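Local coordinates for hypothetical protein, similar to alpha-acetolactate decarboxylase (Staphylococcus aureus subsp. aureus, PDB 1XV2) that probably catalyses the zinc-dependent decarboxylation of alpha-acetolactate to acetoin, at residues 55-60 against 65-70; 136-141 against 230-235; 161-166 against 170-175. All coordinates share one frame; numbering follows the deposited sequence.

Contact 1 of 3, residues 55-60 against 65-70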
loop_
_atom_site.group_PDB
_atom_site.type_symbol
_atom_site.label_atom_id
_atom_site.label_comp_id
_atom_site.label_asym_id
_atom_site.label_seq_id
_atom_site.Cartn_x
_atom_site.Cartn_y
_atom_site.Cartn_z
ATOM N N LYS A 55 -6.241 10.127 22.647
ATOM C CA LYS A 55 -7.684 10.249 22.820
ATOM C C LYS A 55 -8.350 10.274 21.447
ATOM O O LYS A 55 -7.735 10.679 20.462
ATOM C CB LYS A 55 -8.020 11.531 23.587
ATOM C CG LYS A 55 -7.164 11.759 24.829
ATOM C CD LYS A 55 -7.267 10.607 25.815
ATOM C CE LYS A 55 -8.684 10.465 26.352
ATOM N NZ LYS A 55 -9.151 11.701 27.045
ATOM N N ALA A 56 -9.604 9.841 21.381
ATOM C CA ALA A 56 -10.329 9.817 20.117
ATOM C C ALA A 56 -11.512 10.773 20.162
ATOM O O ALA A 56 -12.420 10.605 20.967
ATOM C CB ALA A 56 -10.809 8.400 19.819
ATOM N N TYR A 57 -11.495 11.774 19.289
ATOM C CA TYR A 57 -12.561 12.767 19.233
ATOM C C TYR A 57 -13.397 12.648 17.964
ATOM O O TYR A 57 -12.923 12.165 16.932
ATOM C CB TYR A 57 -11.960 14.174 19.317
ATOM C CG TYR A 57 -11.158 14.413 20.575
ATOM C CD1 TYR A 57 -11.790 14.582 21.806
ATOM C CD2 TYR A 57 -9.764 14.428 20.542
ATOM C CE1 TYR A 57 -11.057 14.755 22.974
ATOM C CE2 TYR A 57 -9.018 14.602 21.706
ATOM C CZ TYR A 57 -9.674 14.763 22.918
ATOM O OH TYR A 57 -8.949 14.926 24.076
ATOM N N HIS A 58 -14.644 13.101 18.041
ATOM C CA HIS A 58 -15.532 13.041 16.893
ATOM C C HIS A 58 -16.332 14.318 16.689
ATOM O O HIS A 58 -17.009 14.800 17.602
ATOM C CB HIS A 58 -16.495 11.859 17.030
ATOM C CG HIS A 58 -17.367 11.653 15.831
ATOM N ND1 HIS A 58 -18.735 11.804 15.869
ATOM C CD2 HIS A 58 -17.061 11.308 14.557
ATOM C CE1 HIS A 58 -19.237 11.559 14.672
ATOM N NE2 HIS A 58 -18.241 11.257 13.857
ATOM N N ALA A 59 -16.245 14.862 15.479
ATOM C CA ALA A 59 -16.968 16.073 15.113
ATOM C C ALA A 59 -17.928 15.675 14.000
ATOM O O ALA A 59 -17.495 15.197 12.951
ATOM C CB ALA A 59 -15.994 17.139 14.622
ATOM N N ASN A 60 -19.227 15.851 14.222
ATOM C CA ASN A 60 -20.189 15.469 13.200
ATOM C C ASN A 60 -20.844 16.635 12.482
ATOM O O ASN A 60 -20.580 17.803 12.776
ATOM C CB ASN A 60 -21.279 14.550 13.777
ATOM C CG ASN A 60 -22.161 15.244 14.803
ATOM O OD1 ASN A 60 -22.496 16.418 14.663
ATOM N ND2 ASN A 60 -22.558 14.506 15.834
ATOM N N PHE A 65 -19.332 17.772 19.105
ATOM C CA PHE A 65 -17.932 17.394 19.246
ATOM C C PHE A 65 -17.785 16.654 20.566
ATOM O O PHE A 65 -18.038 17.221 21.627
ATOM C CB PHE A 65 -17.048 18.646 19.250
ATOM C CG PHE A 65 -15.575 18.361 19.095
ATOM C CD1 PHE A 65 -14.924 18.631 17.895
ATOM C CD2 PHE A 65 -14.840 17.828 20.150
ATOM C CE1 PHE A 65 -13.559 18.376 17.747
ATOM C CE2 PHE A 65 -13.476 17.569 20.012
ATOM C CZ PHE A 65 -12.834 17.844 18.808
ATOM N N ILE A 66 -17.381 15.390 20.508
ATOM C CA ILE A 66 -17.234 14.603 21.727
ATOM C C ILE A 66 -16.081 13.605 21.696
ATOM O O ILE A 66 -15.488 13.348 20.645
ATOM C CB ILE A 66 -18.549 13.830 22.039
ATOM C CG1 ILE A 66 -18.986 13.001 20.827
ATOM C CG2 ILE A 66 -19.660 14.808 22.388
ATOM C CD1 ILE A 66 -18.122 11.796 20.541
ATOM N N GLU A 67 -15.755 13.052 22.862
ATOM C CA GLU A 67 -14.704 12.050 22.944
ATOM C C GLU A 67 -15.417 10.713 22.788
ATOM O O GLU A 67 -16.388 10.434 23.492
ATOM C CB GLU A 67 -13.997 12.096 24.298
ATOM C CG GLU A 67 -12.695 11.308 24.312
ATOM C CD GLU A 67 -12.123 11.131 25.701
ATOM O OE1 GLU A 67 -12.095 12.114 26.468
ATOM O OE2 GLU A 67 -11.687 10.006 26.022
ATOM N N LEU A 68 -14.944 9.896 21.858
ATOM C CA LEU A 68 -15.554 8.600 21.603
ATOM C C LEU A 68 -15.387 7.642 22.779
ATOM O O LEU A 68 -14.397 7.701 23.508
ATOM C CB LEU A 68 -14.951 7.995 20.335
ATOM C CG LEU A 68 -15.172 8.844 19.077
ATOM C CD1 LEU A 68 -14.309 8.338 17.937
ATOM C CD2 LEU A 68 -16.639 8.807 18.701
ATOM N N LYS A 69 -16.365 6.762 22.961
ATOM C CA LYS A 69 -16.318 5.788 24.045
ATOM C C LYS A 69 -15.228 4.751 23.789
ATOM O O LYS A 69 -14.536 4.324 24.716
ATOM C CB LYS A 69 -17.672 5.086 24.189
ATOM C CG LYS A 69 -17.687 3.995 25.250
ATOM C CD LYS A 69 -19.042 3.304 25.326
ATOM C CE LYS A 69 -19.036 2.182 26.356
ATOM N NZ LYS A 69 -20.351 1.488 26.420
ATOM N N GLY A 70 -15.085 4.346 22.530
ATOM C CA GLY A 70 -14.076 3.363 22.182
ATOM C C GLY A 70 -14.603 2.168 21.403
ATOM O O GLY A 70 -13.859 1.525 20.663
HETATM O O HOH W 1 -9.948 8.478 23.928
#
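Tyr57, Ala59, Phe65 and Glu67 line one face of an antiparallel beta hairpin made by strands 55-59 and 65-67. Strand 65-67 is the outermost strand on this side of the mixed sheet, and strand 48-52 flanks 55-59 across from it. Tyr57 and Glu67 form a non-hydrogen-bonded pair, as do Ala59 and Phe65. Phe65 has CG anti to its backbone N (chi1 -168°), which swings the ring over toward strand 55-59. Phe65 CE2 meets Tyr57 CB at 3.8 Å, and Phe65 CD1 meets Ala59 CB at 3.8 Å. The Tyr57 and Phe65 rings are near parallel, with planes 30° apart. They are slid so far that they barely overlap, with centroids 5.9 Å apart. The Tyr57 ring also meets Glu67, whose CG lies 4.0 Å from Tyr57 CE1. The ring makes a cation-pi contact with Arg184 as well.

Glu67 extends past the tyrosine to Lys55, whose chain curls back to bring NZ within 3.0 Å of Glu67 OE1. This is a salt bridge, but its hydrogen bond is weak. The other hairpin face carries His58, Ile66 and the nearby Leu68. Leu68 CD2 packs 3.5 Å from His58 CB, and Ile66 CD1 approaches the same CB. The imidazole end turns off from strand 65-67, and its NE2 bonds to Asp46 O. His58 and Ile66 are joined by two backbone bonds. Beyond them, Leu68 N donates to Ala56 O. One water accepts from Ala56 N and donates to Glu67 OE2, 3.1 Å from the water oxygen.

Contact 2 of 3, residues 136-141 against 230-235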
loop_
_atom_site.group_PDB
_atom_site.type_symbol
_atom_site.label_atom_id
_atom_site.label_comp_id
_atom_site.label_asym_id
_atom_site.label_seq_id
_atom_site.Cartn_x
_atom_site.Cartn_y
_atom_site.Cartn_z
ATOM N N TYR A 136 -25.407 1.923 1.223
ATOM C CA TYR A 136 -24.494 3.031 0.958
ATOM C C TYR A 136 -24.296 3.358 -0.520
ATOM O O TYR A 136 -24.602 2.552 -1.397
ATOM C CB TYR A 136 -23.134 2.732 1.587
ATOM C CG TYR A 136 -23.181 2.543 3.080
ATOM C CD1 TYR A 136 -23.614 3.572 3.921
ATOM C CD2 TYR A 136 -22.782 1.339 3.662
ATOM C CE1 TYR A 136 -23.644 3.405 5.307
ATOM C CE2 TYR A 136 -22.807 1.163 5.044
ATOM C CZ TYR A 136 -23.238 2.197 5.858
ATOM O OH TYR A 136 -23.255 2.029 7.221
ATOM N N THR A 137 -23.783 4.557 -0.778
ATOM C CA THR A 137 -23.496 5.020 -2.133
ATOM C C THR A 137 -22.052 5.505 -2.123
ATOM O O THR A 137 -21.387 5.458 -1.086
ATOM C CB THR A 137 -24.385 6.209 -2.545
ATOM O OG1 THR A 137 -24.090 7.336 -1.708
ATOM C CG2 THR A 137 -25.860 5.852 -2.413
ATOM N N ARG A 138 -21.567 5.973 -3.267
ATOM C CA ARG A 138 -20.200 6.472 -3.350
ATOM C C ARG A 138 -20.073 7.679 -2.421
ATOM O O ARG A 138 -20.946 8.545 -2.387
ATOM C CB ARG A 138 -19.861 6.849 -4.794
ATOM C CG ARG A 138 -20.003 5.684 -5.769
ATOM C CD ARG A 138 -19.498 6.051 -7.154
ATOM N NE ARG A 138 -18.052 6.245 -7.169
ATOM C CZ ARG A 138 -17.163 5.263 -7.053
ATOM N NH1 ARG A 138 -17.564 4.007 -6.916
ATOM N NH2 ARG A 138 -15.868 5.541 -7.068
ATOM N N LEU A 139 -18.983 7.725 -1.666
ATOM C CA LEU A 139 -18.749 8.794 -0.699
ATOM C C LEU A 139 -18.777 10.211 -1.270
ATOM O O LEU A 139 -18.979 11.181 -0.532
ATOM C CB LEU A 139 -17.421 8.551 0.018
ATOM C CG LEU A 139 -17.179 9.384 1.276
ATOM C CD1 LEU A 139 -18.343 9.205 2.240
ATOM C CD2 LEU A 139 -15.876 8.960 1.929
ATOM N N ILE A 140 -18.581 10.337 -2.579
ATOM C CA ILE A 140 -18.585 11.647 -3.218
ATOM C C ILE A 140 -19.932 12.341 -3.018
ATOM O O ILE A 140 -20.012 13.574 -2.983
ATOM C CB ILE A 140 -18.293 11.530 -4.735
ATOM C CG1 ILE A 140 -18.182 12.921 -5.360
ATOM C CG2 ILE A 140 -19.389 10.723 -5.421
ATOM C CD1 ILE A 140 -17.064 13.767 -4.780
ATOM N N ASP A 141 -20.986 11.544 -2.875
ATOM C CA ASP A 141 -22.330 12.080 -2.687
ATOM C C ASP A 141 -22.458 12.767 -1.336
ATOM O O ASP A 141 -23.210 13.726 -1.187
ATOM C CB ASP A 141 -23.382 10.970 -2.799
ATOM C CG ASP A 141 -23.363 10.278 -4.152
ATOM O OD1 ASP A 141 -23.260 10.978 -5.182
ATOM O OD2 ASP A 141 -23.462 9.032 -4.185
ATOM N N ALA A 230 -9.980 8.464 -8.529
ATOM C CA ALA A 230 -8.922 9.459 -8.394
ATOM C C ALA A 230 -9.473 10.878 -8.504
ATOM O O ALA A 230 -9.085 11.762 -7.742
ATOM C CB ALA A 230 -7.849 9.233 -9.449
ATOM N N GLU A 231 -10.380 11.093 -9.453
ATOM C CA GLU A 231 -10.979 12.408 -9.652
ATOM C C GLU A 231 -11.918 12.775 -8.506
ATOM O O GLU A 231 -11.987 13.933 -8.098
ATOM C CB GLU A 231 -11.758 12.453 -10.971
ATOM C CG GLU A 231 -10.909 12.337 -12.236
ATOM C CD GLU A 231 -10.235 10.982 -12.380
ATOM O OE1 GLU A 231 -10.944 9.953 -12.338
ATOM O OE2 GLU A 231 -8.995 10.947 -12.547
ATOM N N GLU A 232 -12.643 11.788 -7.992
ATOM C CA GLU A 232 -13.574 12.032 -6.900
ATOM C C GLU A 232 -12.837 12.413 -5.618
ATOM O O GLU A 232 -13.282 13.292 -4.876
ATOM C CB GLU A 232 -14.446 10.796 -6.654
ATOM C CG GLU A 232 -15.200 10.310 -7.885
ATOM C CD GLU A 232 -16.300 9.317 -7.551
ATOM O OE1 GLU A 232 -16.058 8.403 -6.734
ATOM O OE2 GLU A 232 -17.406 9.448 -8.114
ATOM N N ILE A 233 -11.710 11.754 -5.362
ATOM C CA ILE A 233 -10.917 12.035 -4.172
ATOM C C ILE A 233 -10.441 13.487 -4.169
ATOM O O ILE A 233 -10.365 14.126 -3.118
ATOM C CB ILE A 233 -9.686 11.103 -4.085
ATOM C CG1 ILE A 233 -10.136 9.669 -3.794
ATOM C CG2 ILE A 233 -8.734 11.589 -2.995
ATOM C CD1 ILE A 233 -9.004 8.654 -3.802
ATOM N N ARG A 234 -10.128 14.004 -5.353
ATOM C CA ARG A 234 -9.655 15.378 -5.489
ATOM C C ARG A 234 -10.783 16.395 -5.306
ATOM O O ARG A 234 -10.542 17.530 -4.897
ATOM C CB ARG A 234 -8.985 15.557 -6.855
ATOM C CG ARG A 234 -7.707 14.734 -6.998
ATOM C CD ARG A 234 -7.356 14.461 -8.450
ATOM N NE ARG A 234 -6.194 13.581 -8.563
ATOM C CZ ARG A 234 -5.785 13.019 -9.697
ATOM N NH1 ARG A 234 -6.443 13.239 -10.829
ATOM N NH2 ARG A 234 -4.714 12.232 -9.699
ATOM N N GLU A 235 -12.013 15.984 -5.598
ATOM C CA GLU A 235 -13.158 16.874 -5.446
ATOM C C GLU A 235 -13.686 16.829 -4.015
ATOM O O GLU A 235 -14.082 17.852 -3.452
ATOM C CB GLU A 235 -14.287 16.463 -6.398
ATOM C CG GLU A 235 -15.483 17.413 -6.374
ATOM C CD GLU A 235 -16.714 16.841 -7.059
ATOM O OE1 GLU A 235 -16.578 16.279 -8.167
ATOM O OE2 GLU A 235 -17.823 16.964 -6.494
HETATM O O HOH W 2 -16.992 8.675 -4.191
#
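The C-terminal helix 229-236 meets the segment 136-141, which leads into a short helix, through a side-on arginine-carboxylate salt bridge. Glu232 reaches out from the C-terminal helix to Arg138. Both NE and NH2 of the guanidinium grip a single oxygen. Arg138 NE lies 3.0 Å from Glu232 OE1, and Arg138 NH2 lies 2.9 Å from the same Glu232 OE1. OE1 sits near the guanidinium plane, at its edge. The NE bond uses the syn side of the carboxylate, whereas NH2 comes from above the carboxylate plane. The guanidinium and carboxylate planes are 36° apart. A bend at chi3 (68°) turns the guanidinium of Arg138 across the end of Glu232. NE makes a further, weak bond to OE2. The remaining nitrogen, NH1, bonds to Asp225 O.

Ile140 packs beside the carboxylates. Its CG2 touches Glu232 OE2 at 3.6 Å. With CG1 anti to the backbone N (chi1 -175°), Ile140 CD1 reaches the second glutamate and lies 3.7 Å from Glu235 OE2. That oxygen is paired with Arg144. A water accepts from Ile140 N and donates to Glu232 OE1, at 2.7 Å from that oxygen. Two arginine N-H groups and a water thus converge on OE1. This would probably favour the ionised form of Glu232 and fix the rotation of its carboxylate.

Contact 3 of 3, residues 161-166 against 170-175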
loop_
_atom_site.group_PDB
_atom_site.type_symbol
_atom_site.label_atom_id
_atom_site.label_comp_id
_atom_site.label_asym_id
_atom_site.label_seq_id
_atom_site.Cartn_x
_atom_site.Cartn_y
_atom_site.Cartn_z
ATOM N N PHE A 161 -1.537 13.106 7.661
ATOM C CA PHE A 161 -0.487 12.337 7.021
ATOM C C PHE A 161 -0.278 12.751 5.579
ATOM O O PHE A 161 -1.187 13.257 4.923
ATOM C CB PHE A 161 -0.853 10.854 7.041
ATOM C CG PHE A 161 -1.092 10.313 8.410
ATOM C CD1 PHE A 161 -0.023 9.995 9.242
ATOM C CD2 PHE A 161 -2.390 10.131 8.878
ATOM C CE1 PHE A 161 -0.244 9.501 10.527
ATOM C CE2 PHE A 161 -2.621 9.641 10.159
ATOM C CZ PHE A 161 -1.546 9.324 10.986
ATOM N N PHE A 162 0.932 12.520 5.094
ATOM C CA PHE A 162 1.266 12.816 3.715
ATOM C C PHE A 162 1.431 11.466 3.037
ATOM O O PHE A 162 2.125 10.586 3.552
ATOM C CB PHE A 162 2.579 13.591 3.619
ATOM C CG PHE A 162 3.017 13.852 2.206
ATOM C CD1 PHE A 162 2.465 14.900 1.475
ATOM C CD2 PHE A 162 3.954 13.028 1.595
ATOM C CE1 PHE A 162 2.839 15.127 0.152
ATOM C CE2 PHE A 162 4.336 13.245 0.271
ATOM C CZ PHE A 162 3.774 14.299 -0.452
ATOM N N THR A 163 0.779 11.304 1.891
ATOM C CA THR A 163 0.854 10.068 1.129
ATOM C C THR A 163 1.618 10.331 -0.164
ATOM O O THR A 163 1.297 11.264 -0.897
ATOM C CB THR A 163 -0.556 9.559 0.782
ATOM O OG1 THR A 163 -1.287 9.329 1.993
ATOM C CG2 THR A 163 -0.479 8.270 -0.025
ATOM N N PRO A 164 2.648 9.517 -0.455
ATOM C CA PRO A 164 3.439 9.696 -1.678
ATOM C C PRO A 164 2.635 9.322 -2.921
ATOM O O PRO A 164 1.754 8.461 -2.866
ATOM C CB PRO A 164 4.648 8.791 -1.439
ATOM C CG PRO A 164 4.068 7.683 -0.617
ATOM C CD PRO A 164 3.178 8.410 0.360
ATOM N N GLU A 165 2.948 9.975 -4.038
ATOM C CA GLU A 165 2.245 9.774 -5.303
ATOM C C GLU A 165 1.796 8.355 -5.648
ATOM O O GLU A 165 0.610 8.115 -5.848
ATOM C CB GLU A 165 3.083 10.323 -6.465
ATOM C CG GLU A 165 2.275 10.592 -7.725
ATOM C CD GLU A 165 3.127 11.082 -8.889
ATOM O OE1 GLU A 165 4.011 11.939 -8.672
ATOM O OE2 GLU A 165 2.903 10.616 -10.027
ATOM N N LEU A 166 2.738 7.421 -5.730
ATOM C CA LEU A 166 2.415 6.040 -6.086
ATOM C C LEU A 166 1.336 5.415 -5.204
ATOM O O LEU A 166 0.674 4.460 -5.605
ATOM C CB LEU A 166 3.676 5.169 -6.041
ATOM C CG LEU A 166 3.511 3.695 -6.428
ATOM C CD1 LEU A 166 3.002 3.587 -7.854
ATOM C CD2 LEU A 166 4.845 2.971 -6.285
ATOM N N VAL A 170 -4.737 4.447 -2.152
ATOM C CA VAL A 170 -4.625 3.641 -0.939
ATOM C C VAL A 170 -4.760 4.664 0.181
ATOM O O VAL A 170 -5.444 4.446 1.181
ATOM C CB VAL A 170 -3.245 2.947 -0.853
ATOM C CG1 VAL A 170 -3.109 2.192 0.468
ATOM C CG2 VAL A 170 -3.084 1.991 -2.018
ATOM N N GLY A 171 -4.095 5.793 -0.024
ATOM C CA GLY A 171 -4.152 6.899 0.911
ATOM C C GLY A 171 -4.689 8.061 0.097
ATOM O O GLY A 171 -5.353 7.840 -0.913
ATOM N N SER A 172 -4.411 9.292 0.511
ATOM C CA SER A 172 -4.897 10.449 -0.234
ATOM C C SER A 172 -3.752 11.161 -0.939
ATOM O O SER A 172 -2.618 11.143 -0.476
ATOM C CB SER A 172 -5.624 11.417 0.699
ATOM O OG SER A 172 -4.806 11.769 1.796
ATOM N N ALA A 173 -4.063 11.787 -2.065
ATOM C CA ALA A 173 -3.074 12.502 -2.860
ATOM C C ALA A 173 -2.443 13.662 -2.097
ATOM O O ALA A 173 -2.943 14.783 -2.142
ATOM C CB ALA A 173 -3.726 13.015 -4.143
ATOM N N GLY A 174 -1.344 13.398 -1.400
ATOM C CA GLY A 174 -0.688 14.455 -0.650
ATOM C C GLY A 174 -1.071 14.501 0.822
ATOM O O GLY A 174 -1.107 13.467 1.491
ATOM N N PHE A 175 -1.361 15.697 1.328
ATOM C CA PHE A 175 -1.725 15.869 2.731
ATOM C C PHE A 175 -3.192 15.587 3.043
ATOM O O PHE A 175 -4.090 15.939 2.276
ATOM C CB PHE A 175 -1.396 17.295 3.194
ATOM C CG PHE A 175 0.075 17.594 3.250
ATOM C CD1 PHE A 175 0.869 17.061 4.261
ATOM C CD2 PHE A 175 0.670 18.401 2.287
ATOM C CE1 PHE A 175 2.240 17.326 4.314
ATOM C CE2 PHE A 175 2.040 18.672 2.330
ATOM C CZ PHE A 175 2.824 18.132 3.347
HETATM O O HOH W 3 -2.340 11.449 3.224
#
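The Phe175 ring has Phe162 CD1 over the centre of one face, 3.6 Å above the plane. This is an edge-to-face pair, with the edge of Phe162 directed at Phe175. The centroids are 4.9 Å apart and the planes meet at 58°. Phe162 CG is anti to its backbone N (chi1 176°), which lays the ring along the neighbouring strand, with Phe162 CE1 3.7 Å from Gly174 CA. Phe175 also stacks on Phe99 of helix 95-105.

The rings belong to the end of a beta hairpin, strands 154-163 and 174-181, where Phe162 and Phe175 form a non-hydrogen-bonded pair. Next to them, Thr163 N donates to Gly174 O at 2.9 Å. The return bond from Gly174 N to Thr163 O is weak. The chain makes an inverse gamma turn about Ala173 before reaching Gly174.

Ser172 N makes a weak bond to Thr163 OG1, at 3.5 Å. A water ties the polar groups together. It donates to Phe161 O and bonds Thr163 OG1 at 2.7 Å and Ser172 OG at 2.9 Å. The buried hydroxyls of Thr163 and Ser172 therefore share one water, which links the strand to the returning loop where the direct bond between Ser172 N and Thr163 OG1 is weak.

Overall arrangement
Contact 1 comes first along the chain and closes before the other two open. Contact 3 is nested inside the long loop that contact 2 closes. Contact 1 is a hairpin at the edge of the seven-stranded mixed sheet. Contact 3 is a hairpin end in the eight-stranded antiparallel sheet, across the chain's centre; their centres are about 25 Å apart. Contact 2 joins two helical segments, its centre about 24 Å from contact 1 and about 16 Å from contact 3. Its nearest atoms come within about 5 Å of contact 3, without touching. Strand 174-181, which begins in contact 3, carries zinc ligands His176 and His178; strand 187-195 beside it supplies His189. Contact 3 thus lies close to the metal site, contacts 1 and 2 further out.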